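Local coordinates for effector protein Lem4 (lpg1101) (Legionella pneumophila subsp. pneumophila, PDB 6CGK), which is a membrane-associated protein tyrosine phosphatase, a translocated bacterial effector whose haloacid dehalogenase (HAD) domain, the part described here, binds magnesium, at residues V20-D25 against V88-I93. The protein carries 1 engineered substitution. Residues are numbered along the deposited sequence; the frame is centred on the assembly and turned at random.
Sequences VYLNFD and VKIVII. Engineered in segment 20-25: Asn23 (natural residue Asp). With MG (magnesium ion), chain C; PO4 (phosphate ion), chain B.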
loop_
_atom_site.group_PDB
_atom_site.type_symbol
_atom_site.label_atom_id
_atom_site.label_comp_id
_atom_site.label_asym_id
_atom_site.label_seq_id
_atom_site.Cartn_x
_atom_site.Cartn_y
_atom_site.Cartn_z
ATOM N N VAL A 20 -2.373 8.083 0.740
ATOM C CA VAL A 20 -2.192 7.024 1.721
ATOM C C VAL A 20 -1.062 6.143 1.199
ATOM O O VAL A 20 -1.213 5.483 0.164
ATOM C CB VAL A 20 -3.486 6.222 1.920
ATOM C CG1 VAL A 20 -3.250 5.016 2.826
ATOM C CG2 VAL A 20 -4.605 7.138 2.456
ATOM N N TYR A 21 0.074 6.156 1.901
ATOM C CA TYR A 21 1.250 5.362 1.566
ATOM C C TYR A 21 1.275 4.146 2.474
ATOM O O TYR A 21 1.410 4.286 3.695
ATOM C CB TYR A 21 2.537 6.157 1.786
ATOM C CG TYR A 21 2.840 7.250 0.794
ATOM C CD1 TYR A 21 3.200 6.944 -0.507
ATOM C CD2 TYR A 21 2.836 8.604 1.186
ATOM C CE1 TYR A 21 3.542 7.935 -1.417
ATOM C CE2 TYR A 21 3.160 9.604 0.276
ATOM C CZ TYR A 21 3.507 9.271 -1.020
ATOM O OH TYR A 21 3.857 10.259 -1.911
ATOM N N LEU A 22 1.195 2.961 1.886
ATOM C CA LEU A 22 1.099 1.731 2.656
ATOM C C LEU A 22 2.236 0.811 2.250
ATOM O O LEU A 22 2.417 0.525 1.061
ATOM C CB LEU A 22 -0.238 1.031 2.425
ATOM C CG LEU A 22 -1.545 1.824 2.573
ATOM C CD1 LEU A 22 -2.751 0.975 2.216
ATOM C CD2 LEU A 22 -1.681 2.376 3.991
ATOM N N ASN A 23 2.995 0.361 3.239
ATOM C CA ASN A 23 3.796 -0.822 3.070
ATOM C C ASN A 23 2.876 -2.018 2.805
ATOM O O ASN A 23 1.696 -1.989 3.134
ATOM C CB ASN A 23 4.628 -1.048 4.334
ATOM C CG ASN A 23 5.484 -2.224 4.241
ATOM O OD1 ASN A 23 5.302 -3.181 4.987
ATOM N ND2 ASN A 23 6.464 -2.179 3.340
ATOM N N PHE A 24 3.425 -3.082 2.206
ATOM C CA PHE A 24 2.577 -4.254 1.943
ATOM C C PHE A 24 2.788 -5.379 2.955
ATOM O O PHE A 24 1.898 -5.652 3.761
ATOM C CB PHE A 24 2.804 -4.801 0.530
ATOM C CG PHE A 24 1.857 -5.910 0.155
ATOM C CD1 PHE A 24 0.530 -5.606 -0.179
ATOM C CD2 PHE A 24 2.279 -7.225 0.128
ATOM C CE1 PHE A 24 -0.355 -6.643 -0.535
ATOM C CE2 PHE A 24 1.401 -8.270 -0.221
ATOM C CZ PHE A 24 0.077 -7.968 -0.547
ATOM N N ASP A 25 3.958 -6.032 2.952
ATOM C CA ASP A 25 4.139 -7.203 3.813
ATOM C C ASP A 25 4.178 -6.771 5.270
ATOM O O ASP A 25 4.995 -5.926 5.659
ATOM C CB ASP A 25 5.445 -7.933 3.488
ATOM C CG ASP A 25 5.457 -8.501 2.093
ATOM O OD1 ASP A 25 4.567 -9.306 1.781
ATOM O OD2 ASP A 25 6.353 -8.130 1.308
ATOM N N VAL A 88 -8.830 10.787 -2.529
ATOM C CA VAL A 88 -7.729 10.170 -1.799
ATOM C C VAL A 88 -7.124 9.115 -2.709
ATOM O O VAL A 88 -7.854 8.369 -3.360
ATOM C CB VAL A 88 -8.211 9.534 -0.480
ATOM C CG1 VAL A 88 -7.042 8.909 0.288
ATOM C CG2 VAL A 88 -8.981 10.571 0.340
ATOM N N LYS A 89 -5.796 9.085 -2.797
ATOM C CA LYS A 89 -5.101 8.095 -3.606
ATOM C C LYS A 89 -4.349 7.149 -2.688
ATOM O O LYS A 89 -3.856 7.553 -1.631
ATOM C CB LYS A 89 -4.111 8.746 -4.587
ATOM C CG LYS A 89 -4.770 9.478 -5.757
ATOM C CD LYS A 89 -4.826 8.579 -6.986
ATOM C CE LYS A 89 -5.407 9.309 -8.190
ATOM N NZ LYS A 89 -5.523 8.391 -9.368
ATOM N N ILE A 90 -4.253 5.891 -3.113
ATOM C CA ILE A 90 -3.539 4.846 -2.387
ATOM C C ILE A 90 -2.264 4.523 -3.147
ATOM O O ILE A 90 -2.311 4.286 -4.363
ATOM C CB ILE A 90 -4.375 3.559 -2.244
ATOM C CG1 ILE A 90 -5.725 3.878 -1.594
ATOM C CG2 ILE A 90 -3.561 2.471 -1.491
ATOM C CD1 ILE A 90 -6.649 2.600 -1.471
ATOM N N VAL A 91 -1.138 4.503 -2.437
ATOM C CA VAL A 91 0.157 4.155 -3.012
ATOM C C VAL A 91 0.739 3.030 -2.159
ATOM O O VAL A 91 0.920 3.205 -0.949
ATOM C CB VAL A 91 1.133 5.348 -3.042
ATOM C CG1 VAL A 91 2.467 4.905 -3.624
ATOM C CG2 VAL A 91 0.581 6.515 -3.822
ATOM N N ILE A 92 1.007 1.875 -2.769
ATOM C CA ILE A 92 1.651 0.756 -2.064
ATOM C C ILE A 92 3.146 0.785 -2.376
ATOM O O ILE A 92 3.551 0.842 -3.548
ATOM C CB ILE A 92 1.027 -0.595 -2.443
ATOM C CG1 ILE A 92 -0.420 -0.643 -1.923
ATOM C CG2 ILE A 92 1.902 -1.723 -1.875
ATOM C CD1 ILE A 92 -1.197 -1.951 -2.305
ATOM N N ILE A 93 3.980 0.818 -1.337
ATOM C CA ILE A 93 5.428 0.851 -1.530
ATOM C C ILE A 93 5.995 -0.393 -0.859
ATOM O O ILE A 93 5.815 -0.591 0.350
ATOM C CB ILE A 93 6.093 2.123 -0.966
ATOM C CG1 ILE A 93 5.446 3.374 -1.571
ATOM C CG2 ILE A 93 7.602 2.090 -1.255
ATOM C CD1 ILE A 93 6.141 4.686 -1.106
HETATM MG MG MG C . 6.486 -4.549 5.710
HETATM P P PO4 B . 7.468 -4.882 2.224
HETATM O O1 PO4 B . 6.119 -4.803 1.530
HETATM O O2 PO4 B . 8.443 -3.790 1.797
HETATM O O3 PO4 B . 8.058 -6.240 1.873
HETATM O O4 PO4 B . 7.279 -4.877 3.727
HETATM O O HOH W 1 7.651 -6.014 6.544
HETATM O O HOH W 2 8.019 -3.151 5.900
#
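Val20 and Leu22 exchange four backbone hydrogen bonds with Lys89, Val91 and Ile93 in a parallel ladder. Val20 N donates to Lys89 O (2.8 Å), Val20 O accepts from Val91 N, Leu22 N reaches Val91 O, and Ile93 N closes the series on Leu22 O (2.9 Å).

Apolar side chains cover both faces of this ladder. On one, the Tyr21 ring lies alongside Val91, CD1 being 3.6 Å from Val91 CB, while Ile93 CD1 meets the same ring carbon obliquely at 3.8 Å. A chi1 of -73° sets Tyr21 CG beside the backbone N, and the hydroxyl hydrogen-bonds Glu140 of helix 132-140. On the other face, Leu22 CD1 approaches Ile90 CG2, and helix 72-82 covers both residues. At the two ends of the ladder, Val20 CG2 touches Val88 CG1 (3.7 Å) and Phe24 CB rests against Ile92 CG2.

Beyond the ladder, magnesium binds the side chain of the engineered Asn23 (Asp in the natural protein), Asp25 O, phosphate O4, two waters and Asp155. Asp25 N also donates to phosphate O1 (2.9 Å). Adjacent central strands of a parallel, Rossmann-like sheet thus lead into the HAD-type active site, where the carboxyl end of the first strand and the loop that follows supply metal ligands.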